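PDB 6AO7: acetyltransferase from Elizabethkingia anophelis, which probably transfers an acetyl group from acetyl-CoA to an acceptor, as GNAT-family acetyltransferases do, and is captured here with acetyl-CoA bound. Local coordinates for residues L63-F68 / K102-L107; H16-G21 / L48-Y53; T130-N135 / D154-T159. One frame throughout, in Å; residues are numbered along the deposited sequence.

Contact 1 of 3, residues L63-F68 / K102-L107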
loop_
_atom_site.group_PDB
_atom_site.type_symbol
_atom_site.label_atom_id
_atom_site.label_comp_id
_atom_site.label_asym_id
_atom_site.label_seq_id
_atom_site.Cartn_x
_atom_site.Cartn_y
_atom_site.Cartn_z
ATOM N N LEU A 63 13.547 6.646 -17.092
ATOM C CA LEU A 63 14.522 6.007 -16.215
ATOM C C LEU A 63 15.524 7.044 -15.737
ATOM O O LEU A 63 16.051 7.816 -16.542
ATOM C CB LEU A 63 15.261 4.886 -16.939
ATOM C CG LEU A 63 14.571 3.531 -16.992
ATOM C CD1 LEU A 63 15.348 2.616 -17.887
ATOM C CD2 LEU A 63 14.478 2.943 -15.567
ATOM N N TYR A 64 15.820 7.022 -14.437
ATOM C CA TYR A 64 16.608 8.067 -13.783
ATOM C C TYR A 64 17.630 7.424 -12.854
ATOM O O TYR A 64 17.290 7.048 -11.721
ATOM C CB TYR A 64 15.690 9.005 -13.001
ATOM C CG TYR A 64 16.390 10.030 -12.132
ATOM C CD1 TYR A 64 16.506 9.852 -10.761
ATOM C CD2 TYR A 64 16.905 11.195 -12.689
ATOM C CE1 TYR A 64 17.131 10.806 -9.965
ATOM C CE2 TYR A 64 17.530 12.154 -11.907
ATOM C CZ TYR A 64 17.641 11.955 -10.547
ATOM O OH TYR A 64 18.264 12.907 -9.773
ATOM N N PRO A 65 18.885 7.284 -13.293
ATOM C CA PRO A 65 19.898 6.641 -12.438
ATOM C C PRO A 65 20.170 7.425 -11.160
ATOM O O PRO A 65 20.291 8.649 -11.172
ATOM C CB PRO A 65 21.140 6.598 -13.335
ATOM C CG PRO A 65 20.595 6.622 -14.767
ATOM C CD PRO A 65 19.350 7.475 -14.681
ATOM N N TRP A 66 20.256 6.700 -10.042
ATOM C CA TRP A 66 20.806 7.246 -8.804
ATOM C C TRP A 66 22.319 7.156 -8.766
ATOM O O TRP A 66 22.999 8.064 -8.265
ATOM C CB TRP A 66 20.286 6.477 -7.594
ATOM C CG TRP A 66 18.861 6.633 -7.343
ATOM C CD1 TRP A 66 17.958 7.314 -8.098
ATOM C CD2 TRP A 66 18.153 6.121 -6.224
ATOM N NE1 TRP A 66 16.712 7.240 -7.522
ATOM C CE2 TRP A 66 16.808 6.513 -6.366
ATOM C CE3 TRP A 66 18.522 5.353 -5.115
ATOM C CZ2 TRP A 66 15.830 6.162 -5.440
ATOM C CZ3 TRP A 66 17.549 5.008 -4.196
ATOM C CH2 TRP A 66 16.224 5.419 -4.362
ATOM N N ASP A 67 22.839 6.046 -9.272
ATOM C CA ASP A 67 24.241 5.683 -9.155
ATOM C C ASP A 67 24.423 4.432 -9.996
ATOM O O ASP A 67 23.523 4.080 -10.768
ATOM C CB ASP A 67 24.635 5.452 -7.692
ATOM C CG ASP A 67 23.687 4.498 -6.961
ATOM O OD1 ASP A 67 23.035 3.671 -7.617
ATOM O OD2 ASP A 67 23.585 4.583 -5.716
ATOM N N PHE A 68 25.547 3.732 -9.847
ATOM C CA PHE A 68 25.750 2.564 -10.691
ATOM C C PHE A 68 24.773 1.445 -10.361
ATOM O O PHE A 68 24.337 0.727 -11.268
ATOM C CB PHE A 68 27.176 2.038 -10.583
ATOM C CG PHE A 68 27.538 1.114 -11.702
ATOM C CD1 PHE A 68 27.347 -0.250 -11.584
ATOM C CD2 PHE A 68 28.016 1.617 -12.902
ATOM C CE1 PHE A 68 27.663 -1.101 -12.631
ATOM C CE2 PHE A 68 28.345 0.768 -13.949
ATOM C CZ PHE A 68 28.167 -0.593 -13.812
ATOM N N LYS A 102 21.573 -2.145 -18.932
ATOM C CA LYS A 102 22.560 -1.155 -18.522
ATOM C C LYS A 102 23.274 -1.545 -17.228
ATOM O O LYS A 102 23.952 -0.702 -16.626
ATOM C CB LYS A 102 21.899 0.220 -18.387
ATOM N N PHE A 103 23.140 -2.805 -16.799
ATOM C CA PHE A 103 23.880 -3.379 -15.673
ATOM C C PHE A 103 23.477 -2.774 -14.324
ATOM O O PHE A 103 24.278 -2.751 -13.382
ATOM C CB PHE A 103 25.400 -3.242 -15.851
ATOM C CG PHE A 103 25.894 -3.488 -17.257
ATOM C CD1 PHE A 103 26.820 -2.625 -17.834
ATOM C CD2 PHE A 103 25.462 -4.580 -17.987
ATOM C CE1 PHE A 103 27.300 -2.838 -19.123
ATOM C CE2 PHE A 103 25.926 -4.795 -19.279
ATOM C CZ PHE A 103 26.854 -3.925 -19.845
ATOM N N TYR A 104 22.261 -2.257 -14.200
ATOM C CA TYR A 104 21.764 -1.900 -12.879
ATOM C C TYR A 104 21.419 -3.162 -12.098
ATOM O O TYR A 104 21.100 -4.202 -12.674
ATOM C CB TYR A 104 20.557 -0.956 -12.984
ATOM C CG TYR A 104 21.007 0.396 -13.491
ATOM C CD1 TYR A 104 21.027 0.676 -14.850
ATOM C CD2 TYR A 104 21.489 1.364 -12.613
ATOM C CE1 TYR A 104 21.506 1.899 -15.329
ATOM C CE2 TYR A 104 21.958 2.585 -13.076
ATOM C CZ TYR A 104 21.958 2.849 -14.430
ATOM O OH TYR A 104 22.418 4.055 -14.901
ATOM N N LYS A 105 21.558 -3.077 -10.771
ATOM C CA LYS A 105 21.200 -4.169 -9.875
ATOM C C LYS A 105 19.849 -3.972 -9.192
ATOM O O LYS A 105 19.189 -4.964 -8.857
ATOM C CB LYS A 105 22.286 -4.369 -8.808
ATOM N N LYS A 106 19.414 -2.728 -8.967
ATOM C CA LYS A 106 18.111 -2.467 -8.364
ATOM C C LYS A 106 17.316 -1.497 -9.225
ATOM O O LYS A 106 17.865 -0.536 -9.778
ATOM C CB LYS A 106 18.228 -1.891 -6.953
ATOM C CG LYS A 106 18.804 -2.864 -5.910
ATOM C CD LYS A 106 19.153 -2.098 -4.651
ATOM C CE LYS A 106 18.968 -2.946 -3.408
ATOM N NZ LYS A 106 19.381 -2.195 -2.190
ATOM N N LEU A 107 16.020 -1.756 -9.326
ATOM C CA LEU A 107 15.071 -0.877 -9.992
ATOM C C LEU A 107 14.086 -0.379 -8.945
ATOM O O LEU A 107 13.536 -1.174 -8.175
ATOM C CB LEU A 107 14.359 -1.621 -11.123
ATOM C CG LEU A 107 13.383 -0.865 -12.036
ATOM C CD1 LEU A 107 14.080 0.288 -12.758
ATOM C CD2 LEU A 107 12.790 -1.842 -13.011
HETATM O O HOH W 1 24.800 0.397 -13.767
#
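The carbonyl oxygen of Phe-68 is approached by two groups: a water, which donates to Phe-68 O over 2.6 Å, and the Tyr-104 ring, whose CD2 comes within 3.2 Å of Phe-68 O. The same water can also donate to Lys-102 O at 3.2 Å, although it has more acceptors within range than protons to offer. Its oxygen lies 3.2 Å above the plane of the Phe-68 ring and over its centre, and it likewise stands over the centre of one face of Tyr-104. Two rings thus border a water whose bonds run to the main chain.

Tyr-104 carries most of the rest. Its CG is anti to the carbonyl carbon (chi1 -70°), and the ring beyond it lies against the turn that follows strand 56-65. Asp-67 O comes up near the ring plane, at the edge, 3.2 Å from Tyr-104 CE2, and farther out Tyr-104 OH rests against the proline ring, 3.2 Å from Pro-65 CG and equally close to CB. Toward the strands the contact is apolar: Leu-63 CD2 meets Leu-107 CD1 at 3.9 Å, the two side chains crossing at about a right angle, with Val-95 of helix 87-101 packed on both.

The beta-alpha-beta crossover of the GNAT fold runs from strand 70-78 through helix 87-101, which ends in a Schellman motif with Phe-103 as its C-prime residue, to strand 106-112. Contact 1 spans across 70-78 from 56-65, so 63-68 and 102-107 are not paired as neighbouring strands. With no direct hydrogen bond between the two segments, the polar part of their junction rests on two carbonyl oxygens close to the Tyr-104 ring and on a shared water, beside a small buried leucine pair.

Contact 2 of 3, residues H16-G21 / L48-Y53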
loop_
_atom_site.group_PDB
_atom_site.type_symbol
_atom_site.label_atom_id
_atom_site.label_comp_id
_atom_site.label_asym_id
_atom_site.label_seq_id
_atom_site.Cartn_x
_atom_site.Cartn_y
_atom_site.Cartn_z
ATOM N N HIS A 16 10.325 2.766 -28.010
ATOM C CA HIS A 16 11.587 3.289 -28.505
ATOM C C HIS A 16 12.007 4.474 -27.653
ATOM O O HIS A 16 11.157 5.152 -27.063
ATOM C CB HIS A 16 11.485 3.742 -29.972
ATOM C CG HIS A 16 11.727 2.649 -30.963
ATOM N ND1 HIS A 16 10.770 1.711 -31.290
ATOM C CD2 HIS A 16 12.819 2.345 -31.705
ATOM C CE1 HIS A 16 11.264 0.877 -32.188
ATOM N NE2 HIS A 16 12.504 1.241 -32.458
ATOM N N PRO A 17 13.309 4.737 -27.555
ATOM C CA PRO A 17 13.751 5.948 -26.860
ATOM C C PRO A 17 13.300 7.188 -27.613
ATOM O O PRO A 17 13.174 7.186 -28.840
ATOM C CB PRO A 17 15.282 5.813 -26.847
ATOM C CG PRO A 17 15.595 4.854 -27.941
ATOM C CD PRO A 17 14.440 3.913 -28.012
ATOM N N HIS A 18 13.053 8.255 -26.859
ATOM C CA HIS A 18 12.722 9.542 -27.459
ATOM C C HIS A 18 13.914 10.121 -28.231
ATOM O O HIS A 18 15.041 10.146 -27.724
ATOM C CB HIS A 18 12.275 10.516 -26.372
ATOM C CG HIS A 18 12.116 11.918 -26.865
ATOM N ND1 HIS A 18 13.138 12.843 -26.810
ATOM C CD2 HIS A 18 11.070 12.544 -27.457
ATOM C CE1 HIS A 18 12.721 13.983 -27.334
ATOM N NE2 HIS A 18 11.469 13.828 -27.729
ATOM N N THR A 19 13.648 10.604 -29.451
ATOM C CA THR A 19 14.643 11.220 -30.336
ATOM C C THR A 19 14.653 12.741 -30.191
ATOM O O THR A 19 13.599 13.380 -30.178
ATOM C CB THR A 19 14.348 10.890 -31.805
ATOM O OG1 THR A 19 14.503 9.492 -32.052
ATOM C CG2 THR A 19 15.274 11.661 -32.737
ATOM N N ALA A 20 15.852 13.318 -30.139
ATOM C CA ALA A 20 15.987 14.770 -30.130
ATOM C C ALA A 20 15.249 15.390 -31.313
ATOM O O ALA A 20 15.304 14.884 -32.437
ATOM C CB ALA A 20 17.464 15.162 -30.179
ATOM N N GLY A 21 14.554 16.500 -31.049
ATOM C CA GLY A 21 13.720 17.159 -32.032
ATOM C C GLY A 21 12.270 16.710 -32.010
ATOM O O GLY A 21 11.390 17.472 -32.420
ATOM N N LEU A 48 14.091 9.017 -21.682
ATOM C CA LEU A 48 12.657 8.951 -21.944
ATOM C C LEU A 48 12.385 7.928 -23.039
ATOM O O LEU A 48 13.079 7.906 -24.067
ATOM C CB LEU A 48 12.116 10.325 -22.353
ATOM C CG LEU A 48 10.723 10.402 -22.980
ATOM C CD1 LEU A 48 9.675 10.073 -21.927
ATOM C CD2 LEU A 48 10.466 11.764 -23.634
ATOM N N TYR A 49 11.373 7.092 -22.814
ATOM C CA TYR A 49 10.965 6.058 -23.751
ATOM C C TYR A 49 9.497 6.264 -24.101
ATOM O O TYR A 49 8.699 6.666 -23.253
ATOM C CB TYR A 49 11.186 4.658 -23.150
ATOM C CG TYR A 49 12.646 4.306 -23.003
ATOM C CD1 TYR A 49 13.386 4.772 -21.920
ATOM C CD2 TYR A 49 13.293 3.530 -23.955
ATOM C CE1 TYR A 49 14.719 4.462 -21.789
ATOM C CE2 TYR A 49 14.637 3.222 -23.834
ATOM C CZ TYR A 49 15.341 3.683 -22.742
ATOM O OH TYR A 49 16.673 3.358 -22.613
ATOM N N LEU A 50 9.149 6.012 -25.353
ATOM C CA LEU A 50 7.815 6.286 -25.874
ATOM C C LEU A 50 7.193 4.987 -26.359
ATOM O O LEU A 50 7.827 4.239 -27.112
ATOM C CB LEU A 50 7.863 7.300 -27.028
ATOM C CG LEU A 50 8.611 8.618 -26.806
ATOM C CD1 LEU A 50 8.581 9.470 -28.057
ATOM C CD2 LEU A 50 8.037 9.374 -25.604
ATOM N N ALA A 51 5.950 4.730 -25.946
ATOM C CA ALA A 51 5.198 3.565 -26.396
ATOM C C ALA A 51 4.205 4.006 -27.464
ATOM O O ALA A 51 3.380 4.889 -27.215
ATOM C CB ALA A 51 4.470 2.893 -25.231
ATOM N N LYS A 52 4.291 3.394 -28.643
ATOM C CA LYS A 52 3.478 3.766 -29.794
ATOM C C LYS A 52 2.528 2.634 -30.172
ATOM O O LYS A 52 2.886 1.454 -30.098
ATOM C CB LYS A 52 4.361 4.133 -30.996
ATOM N N TYR A 53 1.312 3.002 -30.578
ATOM C CA TYR A 53 0.318 2.042 -31.051
ATOM C C TYR A 53 -0.434 2.663 -32.212
ATOM O O TYR A 53 -1.066 3.711 -32.043
ATOM C CB TYR A 53 -0.664 1.655 -29.943
ATOM C CG TYR A 53 -1.792 0.774 -30.426
ATOM C CD1 TYR A 53 -1.611 -0.594 -30.577
ATOM C CD2 TYR A 53 -3.038 1.308 -30.738
ATOM C CE1 TYR A 53 -2.639 -1.407 -31.021
ATOM C CE2 TYR A 53 -4.072 0.505 -31.186
ATOM C CZ TYR A 53 -3.866 -0.854 -31.325
ATOM O OH TYR A 53 -4.892 -1.660 -31.766
#
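His-18 and Leu-48 meet obliquely, with Leu-48 CD2 tucked against the root of the imidazole: it lies 3.5 Å from His-18 CB and almost as near to CG. The first torsion of His-18 sets its CG anti to the backbone N (chi1 171°). Leu-50 comes to the same ring from another direction, its CD1 at the ring edge and near the ring plane, 4.0 Å from His-18 CD2. Two leucine methyls thus address one histidine differently, while His-18 NE2 turns to the carbonyl of Thr-22, a hydrogen bond that would help fix the rotation of the ring. Ile-24 adds further apolar cover to both His-18 and Leu-48.

The backbones here belong to an antiparallel pairing of strands 14-17 and 47-53, the first two of the GNAT sheet, joined in the chain by the two helices 26-32 and 36-45. His-16 and Leu-50 form a hydrogen-bonded pair, with Leu-50 N donating to His-16 O at 2.8 Å and His-16 N answering to Leu-50 O at 3.0 Å. Just past the end of the first strand, His-18 N reaches Leu-48 O over 2.8 Å, nearly straight at the hydrogen (175°).

Pro-17 and Tyr-49 make up the intervening non-hydrogen-bonded pair, on the face away from His-16 and Leu-50. There the proline lies beside the phenol ring, Pro-17 CB 4.0 Å from Tyr-49 CE2, and Pro-17 CA contributes a C-H...O contact to Leu-48 O. The ring of Tyr-49 also meets that of Tyr-61 on the next strand, their planes inclined by about 20°.

Contact 3 of 3, residues T130-N135 / D154-T159. With SO4 (sulfate ion), chain C.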
loop_
_atom_site.group_PDB
_atom_site.type_symbol
_atom_site.label_atom_id
_atom_site.label_comp_id
_atom_site.label_asym_id
_atom_site.label_seq_id
_atom_site.Cartn_x
_atom_site.Cartn_y
_atom_site.Cartn_z
ATOM N N THR A 130 9.675 -1.161 0.109
ATOM C CA THR A 130 10.903 -1.123 0.907
ATOM C C THR A 130 11.081 0.108 1.788
ATOM O O THR A 130 11.786 0.028 2.801
ATOM C CB THR A 130 12.144 -1.265 0.019
ATOM O OG1 THR A 130 12.138 -0.270 -1.019
ATOM C CG2 THR A 130 12.219 -2.672 -0.579
ATOM N N ASP A 131 10.473 1.241 1.442
ATOM C CA ASP A 131 10.787 2.483 2.143
ATOM C C ASP A 131 9.591 3.422 2.125
ATOM O O ASP A 131 8.806 3.430 1.175
ATOM C CB ASP A 131 11.985 3.203 1.508
ATOM C CG ASP A 131 13.283 2.452 1.683
ATOM O OD1 ASP A 131 13.898 2.587 2.761
ATOM O OD2 ASP A 131 13.686 1.731 0.740
ATOM N N ILE A 132 9.470 4.230 3.182
ATOM C CA ILE A 132 8.497 5.320 3.241
ATOM C C ILE A 132 9.255 6.643 3.295
ATOM O O ILE A 132 10.166 6.806 4.114
ATOM C CB ILE A 132 7.557 5.189 4.452
ATOM C CG1 ILE A 132 7.042 3.756 4.578
ATOM C CG2 ILE A 132 6.395 6.169 4.316
ATOM C CD1 ILE A 132 6.388 3.263 3.315
ATOM N N ARG A 133 8.875 7.583 2.439
ATOM C CA ARG A 133 9.395 8.949 2.459
ATOM C C ARG A 133 8.309 9.862 3.031
ATOM O O ARG A 133 7.445 10.345 2.302
ATOM C CB ARG A 133 9.806 9.405 1.058
ATOM C CG ARG A 133 10.967 8.641 0.442
ATOM C CD ARG A 133 11.325 9.192 -0.940
ATOM N NE ARG A 133 12.537 8.585 -1.491
ATOM C CZ ARG A 133 13.042 8.879 -2.685
ATOM N NH1 ARG A 133 12.442 9.775 -3.458
ATOM N NH2 ARG A 133 14.145 8.277 -3.108
ATOM N N LYS A 134 8.380 10.127 4.335
ATOM C CA LYS A 134 7.328 10.887 5.002
ATOM C C LYS A 134 7.255 12.314 4.475
ATOM O O LYS A 134 8.270 13.012 4.385
ATOM C CB LYS A 134 7.558 10.898 6.512
ATOM C CG LYS A 134 6.503 11.681 7.285
ATOM C CD LYS A 134 6.837 11.757 8.764
ATOM C CE LYS A 134 5.867 12.663 9.505
ATOM N NZ LYS A 134 6.131 12.670 10.972
ATOM N N ASN A 135 6.041 12.751 4.131
ATOM C CA ASN A 135 5.776 14.116 3.672
ATOM C C ASN A 135 6.527 14.478 2.391
ATOM O O ASN A 135 6.743 15.659 2.115
ATOM C CB ASN A 135 6.085 15.148 4.769
ATOM C CG ASN A 135 4.979 15.241 5.808
ATOM O OD1 ASN A 135 3.824 14.899 5.541
ATOM N ND2 ASN A 135 5.327 15.716 6.996
ATOM N N ASP A 154 2.794 11.074 1.505
ATOM C CA ASP A 154 4.044 10.343 1.637
ATOM C C ASP A 154 4.314 9.533 0.379
ATOM O O ASP A 154 3.393 9.142 -0.342
ATOM C CB ASP A 154 4.006 9.406 2.853
ATOM C CG ASP A 154 3.450 10.074 4.102
ATOM O OD1 ASP A 154 2.664 9.425 4.827
ATOM O OD2 ASP A 154 3.785 11.249 4.373
ATOM N N MET A 155 5.589 9.291 0.096
ATOM C CA MET A 155 5.954 8.431 -1.017
ATOM C C MET A 155 6.252 7.034 -0.494
ATOM O O MET A 155 7.000 6.881 0.477
ATOM C CB MET A 155 7.159 8.966 -1.785
ATOM C CG MET A 155 7.741 7.913 -2.683
ATOM S SD MET A 155 9.017 8.564 -3.749
ATOM C CE MET A 155 7.977 9.420 -4.938
ATOM N N ILE A 156 5.646 6.027 -1.123
ATOM C CA ILE A 156 5.976 4.629 -0.880
ATOM C C ILE A 156 6.971 4.191 -1.937
ATOM O O ILE A 156 6.680 4.259 -3.137
ATOM C CB ILE A 156 4.725 3.741 -0.920
ATOM C CG1 ILE A 156 3.689 4.274 0.054
ATOM C CG2 ILE A 156 5.106 2.296 -0.632
ATOM C CD1 ILE A 156 2.361 3.580 -0.096
ATOM N N LEU A 157 8.149 3.754 -1.505
ATOM C CA LEU A 157 9.204 3.357 -2.427
ATOM C C LEU A 157 9.226 1.837 -2.525
ATOM O O LEU A 157 9.243 1.151 -1.499
ATOM C CB LEU A 157 10.558 3.886 -1.945
ATOM C CG LEU A 157 11.636 4.291 -2.955
ATOM C CD1 LEU A 157 11.208 5.514 -3.752
ATOM C CD2 LEU A 157 12.964 4.544 -2.267
ATOM N N LEU A 158 9.228 1.319 -3.748
ATOM C CA LEU A 158 9.310 -0.112 -3.995
ATOM C C LEU A 158 10.562 -0.414 -4.804
ATOM O O LEU A 158 10.991 0.390 -5.625
ATOM C CB LEU A 158 8.080 -0.645 -4.755
ATOM C CG LEU A 158 6.694 -0.347 -4.183
ATOM C CD1 LEU A 158 6.133 0.970 -4.733
ATOM C CD2 LEU A 158 5.714 -1.509 -4.504
ATOM N N THR A 159 11.122 -1.601 -4.587
ATOM C CA THR A 159 12.425 -1.958 -5.120
ATOM C C THR A 159 12.372 -3.359 -5.681
ATOM O O THR A 159 11.822 -4.266 -5.056
ATOM C CB THR A 159 13.526 -1.919 -4.055
ATOM O OG1 THR A 159 13.553 -0.630 -3.436
ATOM C CG2 THR A 159 14.872 -2.206 -4.687
HETATM S S SO4 C . 2.911 15.872 9.839
HETATM O O1 SO4 C . 2.511 15.770 11.239
HETATM O O2 SO4 C . 1.891 16.602 9.090
HETATM O O3 SO4 C . 3.058 14.536 9.271
HETATM O O4 SO4 C . 4.190 16.576 9.756
#
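The guanidinium of Arg-133 overlaps Leu-157, whose CD1 sits 3.9 Å above the plane and over the centre of that flat group. The arginine chain is extended from CG to NE and runs alongside Met-155, both pointing the same way; Arg-133 NH1 lies 3.6 Å from Met-155 SD. The backbones of these residues belong to strands 128-133 and 155-161, which pair antiparallel, the later strand slotted between 106-112 and 128-133 as in other GNAT folds, and a classic beta bulge interrupts the register: Thr-130 and Asp-131 both face Leu-157. Leu-157 O consequently accepts two backbone protons, one from Thr-130 N at 2.8 Å in the carbonyl plane and a longer one from Asp-131 N, tilted 22° from it. Next to the bulge, Thr-130 OG1 and Thr-159 OG1 share a 2.8 Å hydrogen bond in which either hydroxyl may be the donor.

On the other face, Ile-132 CD1 packs against Ile-156 CG2, and Ile-129 of the second subunit covers both isoleucines, which places this edge of the sheet at the dimer interface. Asp-154, buried where the pairing ends, makes two uses of one oxygen: OD2 takes the backbone proton of Asn-135 N over 2.7 Å, on the anti side of the carboxylate, and forms a salt bridge with Arg-128 of the second subunit. That cationic partner would be expected to favour the charged carboxylate. The same arginine also binds a sulfate, probably from the crystallisation liquor, which Asn-135 ND2 holds through SO4 O4 at 3.1 Å and, weakly, through O3 at 3.4 Å.

From the N terminus, contact 2 comes first: it closes a loop of 26 residues, mostly helical, and sets the outermost strand 14-17 beside 47-53. Strand 56-65 follows at once and leads into contact 1, where 33 residues, including helix 87-101, return the chain to the sheet at 106-112. Contact 3 closes the last and shortest loop, 18 residues long, at the far edge. The three stand in series, neither nested nor crossed, yet all share one sheet. Contacts 1 and 3 touch directly, Trp-66 packing on Leu-157 and Lys-106 on Thr-159, whereas contacts 2 and 3 lie on opposite sides of the chain's centre, about 17 Å apart at their nearest atoms.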